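Local coordinates for protein putative efflux transporter (PDB 4L8J) that probably serves as a periplasmic adaptor of the HlyD membrane-fusion family, helping to couple an inner-membrane efflux pump to an outer-membrane channel, at residues Leu37-Ser42 / Ala63-Arg68; Ile46-Val51 / Arg142-Tyr147; Leu131-Asp136 / Val157-Thr162. All blocks are in the same frame, centred on the assembly; numbering follows the deposited sequence.

Contact 1. Residues Leu37-Ser42 / Ala63-Arg68; sequences LAFRVS and AAIDPR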
loop_
_atom_site.group_PDB
_atom_site.type_symbol
_atom_site.label_atom_id
_atom_site.label_comp_id
_atom_site.label_asym_id
_atom_site.label_seq_id
_atom_site.Cartn_x
_atom_site.Cartn_y
_atom_site.Cartn_z
ATOM N N LEU A 37 11.111 -16.203 60.226
ATOM C CA LEU A 37 11.535 -17.561 60.554
ATOM C C LEU A 37 11.585 -17.720 62.033
ATOM O O LEU A 37 12.062 -16.834 62.734
ATOM C CB LEU A 37 12.898 -17.910 59.943
ATOM C CG LEU A 37 12.949 -18.205 58.453
ATOM C CD1 LEU A 37 14.302 -18.780 58.086
ATOM C CD2 LEU A 37 11.850 -19.182 58.042
ATOM N N ALA A 38 11.069 -18.835 62.526
ATOM C CA ALA A 38 11.070 -19.067 63.958
ATOM C C ALA A 38 11.229 -20.534 64.269
ATOM O O ALA A 38 10.870 -21.381 63.439
ATOM C CB ALA A 38 9.773 -18.549 64.556
ATOM N N PHE A 39 11.777 -20.834 65.459
ATOM C CA PHE A 39 11.910 -22.210 65.943
ATOM C C PHE A 39 10.511 -22.751 66.314
ATOM O O PHE A 39 9.614 -21.964 66.651
ATOM C CB PHE A 39 12.852 -22.278 67.169
ATOM C CG PHE A 39 14.330 -22.162 66.879
ATOM C CD1 PHE A 39 15.094 -23.291 66.613
ATOM C CD2 PHE A 39 14.966 -20.929 66.917
ATOM C CE1 PHE A 39 16.469 -23.187 66.371
ATOM C CE2 PHE A 39 16.344 -20.824 66.682
ATOM C CZ PHE A 39 17.081 -21.955 66.397
ATOM N N ARG A 40 10.317 -24.074 66.230
ATOM C CA ARG A 40 9.039 -24.674 66.611
ATOM C C ARG A 40 9.132 -25.159 68.078
ATOM O O ARG A 40 8.160 -25.686 68.629
ATOM C CB ARG A 40 8.644 -25.811 65.648
ATOM C CG ARG A 40 8.352 -25.323 64.218
ATOM C CD ARG A 40 8.123 -26.476 63.263
ATOM N NE ARG A 40 8.128 -26.025 61.868
ATOM C CZ ARG A 40 8.314 -26.820 60.816
ATOM N NH1 ARG A 40 8.522 -28.121 60.985
ATOM N NH2 ARG A 40 8.305 -26.316 59.588
ATOM N N VAL A 41 10.321 -24.980 68.688
ATOM C CA VAL A 41 10.658 -25.352 70.072
ATOM C C VAL A 41 11.244 -24.138 70.770
ATOM O O VAL A 41 11.658 -23.199 70.100
ATOM C CB VAL A 41 11.604 -26.585 70.182
ATOM C CG1 VAL A 41 10.872 -27.872 69.841
ATOM C CG2 VAL A 41 12.862 -26.434 69.333
ATOM N N SER A 42 11.290 -24.158 72.103
ATOM C CA SER A 42 11.871 -23.095 72.919
ATOM C C SER A 42 13.259 -23.516 73.372
ATOM O O SER A 42 13.512 -24.709 73.575
ATOM C CB SER A 42 10.982 -22.793 74.125
ATOM O OG SER A 42 9.701 -22.331 73.723
ATOM N N ALA A 63 19.918 -21.023 62.378
ATOM C CA ALA A 63 20.191 -20.933 63.808
ATOM C C ALA A 63 19.982 -22.274 64.463
ATOM O O ALA A 63 19.263 -23.106 63.925
ATOM C CB ALA A 63 19.289 -19.882 64.463
ATOM N N ALA A 64 20.625 -22.496 65.614
ATOM C CA ALA A 64 20.432 -23.732 66.378
ATOM C C ALA A 64 20.314 -23.412 67.843
ATOM O O ALA A 64 21.007 -22.519 68.329
ATOM C CB ALA A 64 21.585 -24.705 66.149
ATOM N N ILE A 65 19.423 -24.129 68.553
ATOM C CA ILE A 65 19.282 -23.986 70.014
ATOM C C ILE A 65 20.045 -25.139 70.662
ATOM O O ILE A 65 20.290 -26.152 69.992
ATOM C CB ILE A 65 17.808 -23.888 70.524
ATOM C CG1 ILE A 65 16.991 -25.141 70.189
ATOM C CG2 ILE A 65 17.110 -22.608 70.044
ATOM C CD1 ILE A 65 15.972 -25.540 71.253
ATOM N N ASP A 66 20.445 -24.974 71.954
ATOM C CA ASP A 66 21.133 -25.989 72.753
ATOM C C ASP A 66 20.208 -27.223 72.842
ATOM O O ASP A 66 19.102 -27.104 73.376
ATOM C CB ASP A 66 21.472 -25.427 74.150
ATOM C CG ASP A 66 22.356 -26.284 75.037
ATOM O OD1 ASP A 66 22.678 -27.432 74.640
ATOM O OD2 ASP A 66 22.765 -25.792 76.110
ATOM N N PRO A 67 20.628 -28.361 72.239
ATOM C CA PRO A 67 19.755 -29.540 72.191
ATOM C C PRO A 67 19.766 -30.398 73.452
ATOM O O PRO A 67 19.077 -31.413 73.472
ATOM C CB PRO A 67 20.335 -30.331 71.013
ATOM C CG PRO A 67 21.795 -30.029 71.046
ATOM C CD PRO A 67 21.905 -28.608 71.527
ATOM N N ARG A 68 20.553 -30.009 74.480
ATOM C CA ARG A 68 20.767 -30.758 75.714
ATOM C C ARG A 68 19.491 -31.358 76.329
ATOM O O ARG A 68 19.429 -32.582 76.442
ATOM C CB ARG A 68 21.514 -29.913 76.770
#
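Ala63 O meets the far end of the Phe39 ring, with Phe39 CZ 3.5 Å from it on an oblique line, while the same oxygen probably accepts a hydrogen bond from Leu131 N in the adjoining strand. That main-chain bond supplies a polar partner for the oxygen, and the aromatic carbon packs against a carbonyl already engaged. No hydrogen bond joins the two segments, and the evidence for cohesion lies in their apolar atoms. Phe39 and Ile65 carry most of the contact. The CG of Phe39 stands anti to the carbonyl carbon (chi1 -76°), beside the backbone N; at the end of the ring, Phe39 CZ lies 3.6 Å from Ala63 CB. Ala64 N sits at the ring edge, near its plane.

One face of the ring receives Ile65 CG2, which lies 3.7 Å from the Phe39 ring centroid and only 12° off the ring normal. This central placing defines a CH-pi contact, in which the two side chains slide past each other in opposite directions. The other branch of Ile65 turns elsewhere: CG1 lies between the backbone N and the carbonyl carbon, and beyond it Ile65 CD1 comes to 3.8 Å from Val41 CG2 and 3.5 Å from Ser42 O. One isoleucine thus serves both Phe39 and the turn after it, with Ile70 of helix 68-95 touching both Val41 and Ile65. Just before that helix, Asp66 OD1 accepts a weak capping bond from Arg68 N (3.3 Å).

The loop leaving strand 34-38 thus packs on strand 61-65 of the other four-stranded sheet, the construction characteristic of the barrel-sandwich, lipoyl-like domain of HlyD-type proteins, here beside the start of its helical hairpin.

Contact 2. Residues Ile46-Val51 / Arg142-Tyr147; sequences INLPVV and RLVENY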
loop_
_atom_site.group_PDB
_atom_site.type_symbol
_atom_site.label_atom_id
_atom_site.label_comp_id
_atom_site.label_asym_id
_atom_site.label_seq_id
_atom_site.Cartn_x
_atom_site.Cartn_y
_atom_site.Cartn_z
ATOM N N ILE A 46 22.534 -21.259 70.337
ATOM C CA ILE A 46 23.961 -21.516 70.585
ATOM C C ILE A 46 24.748 -21.330 69.279
ATOM O O ILE A 46 25.978 -21.384 69.274
ATOM C CB ILE A 46 24.225 -22.892 71.208
ATOM C CG1 ILE A 46 23.609 -24.036 70.351
ATOM C CG2 ILE A 46 23.790 -22.904 72.697
ATOM C CD1 ILE A 46 24.302 -25.426 70.509
ATOM N N ASN A 47 24.020 -21.169 68.163
ATOM C CA ASN A 47 24.632 -20.945 66.861
ATOM C C ASN A 47 23.718 -20.065 66.018
ATOM O O ASN A 47 22.530 -20.337 65.904
ATOM C CB ASN A 47 24.955 -22.271 66.155
ATOM C CG ASN A 47 25.896 -22.130 64.978
ATOM O OD1 ASN A 47 26.420 -21.067 64.699
ATOM N ND2 ASN A 47 26.134 -23.198 64.252
ATOM N N LEU A 48 24.283 -18.986 65.473
ATOM C CA LEU A 48 23.636 -18.028 64.594
ATOM C C LEU A 48 24.650 -17.778 63.451
ATOM O O LEU A 48 25.354 -16.785 63.458
ATOM C CB LEU A 48 23.292 -16.771 65.408
ATOM C CG LEU A 48 22.242 -15.808 64.846
ATOM C CD1 LEU A 48 20.958 -16.526 64.448
ATOM C CD2 LEU A 48 21.906 -14.764 65.871
ATOM N N PRO A 49 24.830 -18.751 62.529
ATOM C CA PRO A 49 25.947 -18.659 61.577
ATOM C C PRO A 49 25.742 -17.730 60.375
ATOM O O PRO A 49 26.670 -17.583 59.581
ATOM C CB PRO A 49 26.088 -20.108 61.112
ATOM C CG PRO A 49 24.658 -20.626 61.130
ATOM C CD PRO A 49 24.136 -20.058 62.409
ATOM N N VAL A 50 24.536 -17.141 60.217
ATOM C CA VAL A 50 24.215 -16.241 59.096
ATOM C C VAL A 50 24.258 -14.757 59.529
ATOM O O VAL A 50 24.099 -14.441 60.709
ATOM C CB VAL A 50 22.857 -16.606 58.441
ATOM C CG1 VAL A 50 22.939 -17.973 57.744
ATOM C CG2 VAL A 50 21.709 -16.589 59.465
ATOM N N VAL A 51 24.490 -13.863 58.561
ATOM C CA VAL A 51 24.542 -12.406 58.755
ATOM C C VAL A 51 23.529 -11.742 57.823
ATOM O O VAL A 51 23.095 -12.358 56.836
ATOM C CB VAL A 51 25.964 -11.790 58.537
ATOM C CG1 VAL A 51 26.964 -12.310 59.560
ATOM C CG2 VAL A 51 26.468 -11.987 57.101
ATOM N N ARG A 142 18.349 -9.847 61.048
ATOM C CA ARG A 142 18.701 -10.735 62.139
ATOM C C ARG A 142 18.040 -10.155 63.395
ATOM O O ARG A 142 18.418 -9.060 63.835
ATOM C CB ARG A 142 20.220 -10.815 62.269
ATOM C CG ARG A 142 20.695 -12.064 62.947
ATOM C CD ARG A 142 22.117 -12.305 62.548
ATOM N NE ARG A 142 23.017 -11.889 63.607
ATOM C CZ ARG A 142 24.170 -12.485 63.879
ATOM N NH1 ARG A 142 24.594 -13.500 63.134
ATOM N NH2 ARG A 142 24.916 -12.061 64.880
ATOM N N LEU A 143 17.021 -10.859 63.934
ATOM C CA LEU A 143 16.189 -10.376 65.045
ATOM C C LEU A 143 16.663 -10.764 66.440
ATOM O O LEU A 143 16.166 -10.209 67.430
ATOM C CB LEU A 143 14.751 -10.886 64.854
ATOM C CG LEU A 143 14.079 -10.494 63.540
ATOM C CD1 LEU A 143 12.812 -11.281 63.333
ATOM C CD2 LEU A 143 13.808 -8.991 63.473
ATOM N N VAL A 144 17.597 -11.712 66.536
ATOM C CA VAL A 144 18.095 -12.203 67.819
ATOM C C VAL A 144 19.615 -12.210 67.814
ATOM O O VAL A 144 20.225 -11.968 66.780
ATOM C CB VAL A 144 17.520 -13.626 68.134
ATOM C CG1 VAL A 144 16.054 -13.559 68.548
ATOM C CG2 VAL A 144 17.694 -14.567 66.941
ATOM N N GLU A 145 20.211 -12.521 68.963
ATOM C CA GLU A 145 21.651 -12.634 69.179
ATOM C C GLU A 145 22.000 -14.050 69.580
ATOM O O GLU A 145 21.135 -14.760 70.095
ATOM C CB GLU A 145 22.110 -11.659 70.289
ATOM C CG GLU A 145 22.096 -10.197 69.887
ATOM C CD GLU A 145 23.461 -9.643 69.537
ATOM O OE1 GLU A 145 24.367 -9.693 70.402
ATOM O OE2 GLU A 145 23.621 -9.144 68.398
ATOM N N ASN A 146 23.272 -14.452 69.415
ATOM C CA ASN A 146 23.690 -15.782 69.845
ATOM C C ASN A 146 23.703 -15.836 71.378
ATOM O O ASN A 146 23.865 -14.802 72.020
ATOM C CB ASN A 146 25.041 -16.174 69.248
ATOM C CG ASN A 146 25.330 -17.659 69.326
ATOM O OD1 ASN A 146 24.472 -18.451 69.705
ATOM N ND2 ASN A 146 26.538 -18.082 68.950
ATOM N N TYR A 147 23.430 -17.024 71.950
ATOM C CA TYR A 147 23.324 -17.334 73.390
ATOM C C TYR A 147 22.088 -16.635 74.031
ATOM O O TYR A 147 21.942 -16.651 75.252
ATOM C CB TYR A 147 24.640 -17.096 74.179
ATOM C CG TYR A 147 25.753 -18.033 73.749
ATOM C CD1 TYR A 147 25.774 -19.362 74.166
ATOM C CD2 TYR A 147 26.739 -17.617 72.857
ATOM C CE1 TYR A 147 26.781 -20.240 73.751
ATOM C CE2 TYR A 147 27.743 -18.487 72.423
ATOM C CZ TYR A 147 27.768 -19.796 72.882
ATOM O OH TYR A 147 28.767 -20.651 72.472
#
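Polar bonds join Arg142 and Asn146 to carbonyl oxygens of the segment 46-51. Arg142 NH1 donates to Val50 O at 2.6 Å, and this oxygen lies close to the guanidinium plane. The C=O...N angle of 161° shows a nearly head-on approach to the carbonyl, although the N-H...O angle of 144° is less straight. Asn146 has its CG anti to the backbone N (chi1 -163°), and its ND2 gives a weak bond to Ile46 O at 3.4 Å. Asn146 OD1 accepts weakly from Tyr147 N of the next residue while lying 2.9 Å from Ile46 C, a close approach that is not a hydrogen bond.

Non-bonded packing centres on Leu48, whose side chain meets that of Arg142 tip to tip. Leu48 CD2 lies 3.7 Å above the Arg142 guanidinium plane, over its centre, so the flat cation is covered on one face while its edge is bonded to Val50 O. The same methyl is 3.4 Å from Val144 O and more loosely placed against Val144 CG2. At the far end Ile46 CG2 approaches Tyr147 CE1 at 4.1 Å, a light contact made at an oblique crossing.

A ligand adds a further set of bonds: a glycerol, probably from the crystallisation liquor, is hydrogen-bonded to Arg142 NH2 and Asn146 N.

The two segments run roughly antiparallel. Ile46 and Asn47 both face Ala64 in a classic beta bulge at the end of strand 43-47, and Leu48 touches Ala63 of strand 61-65. Across from them, the loop between strands 137-142 and 149-150 rests its Val144 on Ile45 and on Ile156 of strand 155-161.

Contact 3. Residues Leu131-Asp136 / Val157-Thr162; sequences LLAPFD and VRLVNT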
loop_
_atom_site.group_PDB
_atom_site.type_symbol
_atom_site.label_atom_id
_atom_site.label_comp_id
_atom_site.label_asym_id
_atom_site.label_seq_id
_atom_site.Cartn_x
_atom_site.Cartn_y
_atom_site.Cartn_z
ATOM N N LEU A 131 17.133 -24.639 63.002
ATOM C CA LEU A 131 16.204 -23.880 62.160
ATOM C C LEU A 131 16.838 -23.734 60.768
ATOM O O LEU A 131 17.957 -23.256 60.661
ATOM C CB LEU A 131 15.900 -22.525 62.816
ATOM C CG LEU A 131 15.047 -21.511 62.045
ATOM C CD1 LEU A 131 13.637 -22.053 61.779
ATOM C CD2 LEU A 131 14.994 -20.185 62.818
ATOM N N LEU A 132 16.169 -24.220 59.727
ATOM C CA LEU A 132 16.715 -24.218 58.364
ATOM C C LEU A 132 15.968 -23.260 57.443
ATOM O O LEU A 132 14.813 -22.928 57.720
ATOM C CB LEU A 132 16.660 -25.649 57.776
ATOM C CG LEU A 132 17.189 -26.801 58.663
ATOM C CD1 LEU A 132 16.965 -28.132 57.991
ATOM C CD2 LEU A 132 18.678 -26.643 59.010
ATOM N N ALA A 133 16.619 -22.811 56.350
ATOM C CA ALA A 133 15.979 -21.929 55.384
ATOM C C ALA A 133 14.912 -22.720 54.606
ATOM O O ALA A 133 15.228 -23.782 54.053
ATOM C CB ALA A 133 17.013 -21.325 54.439
ATOM N N PRO A 134 13.632 -22.285 54.628
ATOM C CA PRO A 134 12.579 -23.062 53.936
ATOM C C PRO A 134 12.643 -22.904 52.398
ATOM O O PRO A 134 12.026 -23.700 51.668
ATOM C CB PRO A 134 11.287 -22.490 54.527
ATOM C CG PRO A 134 11.621 -21.065 54.825
ATOM C CD PRO A 134 13.080 -21.064 55.256
ATOM N N PHE A 135 13.390 -21.891 51.912
ATOM C CA PHE A 135 13.618 -21.610 50.483
ATOM C C PHE A 135 14.906 -20.794 50.289
ATOM O O PHE A 135 15.408 -20.194 51.251
ATOM C CB PHE A 135 12.410 -20.853 49.847
ATOM C CG PHE A 135 11.874 -19.697 50.662
ATOM C CD1 PHE A 135 12.559 -18.496 50.729
ATOM C CD2 PHE A 135 10.707 -19.830 51.403
ATOM C CE1 PHE A 135 12.092 -17.453 51.523
ATOM C CE2 PHE A 135 10.233 -18.776 52.184
ATOM C CZ PHE A 135 10.928 -17.596 52.235
ATOM N N ASP A 136 15.415 -20.735 49.027
ATOM C CA ASP A 136 16.566 -19.902 48.654
ATOM C C ASP A 136 16.186 -18.456 48.900
ATOM O O ASP A 136 15.120 -18.025 48.451
ATOM C CB ASP A 136 16.941 -20.110 47.168
ATOM C CG ASP A 136 17.585 -21.432 46.805
ATOM O OD1 ASP A 136 17.532 -22.369 47.629
ATOM O OD2 ASP A 136 18.115 -21.543 45.678
ATOM N N VAL A 157 14.989 -14.559 62.198
ATOM C CA VAL A 157 15.403 -13.773 61.047
ATOM C C VAL A 157 14.188 -13.514 60.145
ATOM O O VAL A 157 13.194 -14.247 60.208
ATOM C CB VAL A 157 16.568 -14.390 60.195
ATOM C CG1 VAL A 157 17.874 -14.539 60.977
ATOM C CG2 VAL A 157 16.155 -15.684 59.479
ATOM N N ARG A 158 14.318 -12.506 59.267
ATOM C CA ARG A 158 13.374 -12.154 58.208
ATOM C C ARG A 158 14.080 -12.516 56.927
ATOM O O ARG A 158 15.146 -11.979 56.657
ATOM C CB ARG A 158 12.968 -10.663 58.273
ATOM C CG ARG A 158 12.262 -10.320 59.585
ATOM C CD ARG A 158 12.053 -8.839 59.808
ATOM N NE ARG A 158 11.224 -8.618 60.995
ATOM C CZ ARG A 158 10.728 -7.441 61.361
ATOM N NH1 ARG A 158 10.963 -6.358 60.631
ATOM N NH2 ARG A 158 9.986 -7.339 62.457
ATOM N N LEU A 159 13.567 -13.524 56.224
ATOM C CA LEU A 159 14.118 -14.067 54.994
ATOM C C LEU A 159 13.230 -13.672 53.787
ATOM O O LEU A 159 12.026 -13.962 53.796
ATOM C CB LEU A 159 14.197 -15.610 55.130
ATOM C CG LEU A 159 14.731 -16.409 53.920
ATOM C CD1 LEU A 159 16.228 -16.240 53.756
ATOM C CD2 LEU A 159 14.397 -17.882 54.034
ATOM N N VAL A 160 13.818 -13.026 52.758
ATOM C CA VAL A 160 13.051 -12.657 51.566
ATOM C C VAL A 160 13.364 -13.679 50.464
ATOM O O VAL A 160 14.540 -13.997 50.234
ATOM C CB VAL A 160 13.220 -11.172 51.104
ATOM C CG1 VAL A 160 12.754 -10.200 52.188
ATOM C CG2 VAL A 160 14.641 -10.847 50.698
ATOM N N ASN A 161 12.300 -14.249 49.843
ATOM C CA ASN A 161 12.400 -15.232 48.777
ATOM C C ASN A 161 12.994 -14.572 47.538
ATOM O O ASN A 161 12.460 -13.561 47.074
ATOM C CB ASN A 161 11.009 -15.834 48.469
ATOM C CG ASN A 161 11.047 -17.102 47.661
ATOM O OD1 ASN A 161 11.760 -17.216 46.663
ATOM N ND2 ASN A 161 10.287 -18.103 48.081
ATOM N N THR A 162 14.092 -15.133 47.006
ATOM C CA THR A 162 14.791 -14.550 45.862
ATOM C C THR A 162 14.735 -15.462 44.651
ATOM O O THR A 162 15.456 -15.221 43.691
ATOM C CB THR A 162 16.264 -14.197 46.227
ATOM O OG1 THR A 162 17.007 -15.386 46.526
ATOM C CG2 THR A 162 16.374 -13.200 47.354
#
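Phe135 CG stands between its backbone N and carbonyl carbon (chi1 46°), whereas the CG atoms of Leu159 and Asn161 are both anti to their backbone N, and from these settings one ring meets two side chains of the strand 155-161. Asn161 sets the ND2 end of its amide over one face of the ring, near the rim: ND2 is 3.4 Å above the Phe135 plane, and the ring and amide planes are 18° apart. Leu159 CD2 approaches Phe135 CE1 obliquely at 3.4 Å. The same methyl also meets Pro134 CD at 3.7 Å, this time tip to tip, and Ala133 CB more distantly.

Strands 130-132 and 155-161 belong to the two different sheets of the barrel-sandwich domain, so Leu159, which also packs on Ile139, bridges from one sheet to the chain leaving the other. An alanine at Phe135 would probably leave the Asn161 amide without the aromatic surface beneath it and open a gap beside Leu159 CD2.

Past the ring, the backbones are joined by a nearly straight but weak bond from Thr162 N to Asp136 O (3.4 Å, N-H...O 176°). The end of the Asp136 side chain leads away from 157-162, forming a salt bridge with Lys57 and accepting from Lys58 N, while Asn161 OD1 accepts from Arg163 N.

How the contacts relate
Contacts 1 and 3 pack the two four-stranded sheets of one barrel-sandwich domain, or the loops leaving them, against each other; contact 2 sets the loop between the two sheets against the end of strand 43-47. Contact 1, near the helical hairpin, is the most buried, has no hydrogen bond across its segments and is carried mainly by apolar side chains. Contacts 2 and 3 are only partly buried: a guanidinium and an amide meet carbonyls in contact 2, while in contact 3 an amide nitrogen lies over an aromatic face and one weak backbone bond joins the segments. Ala64 and Ile46 join contacts 1 and 2; Leu37 with Val157 and Ala63 with Leu131 join contacts 1 and 3.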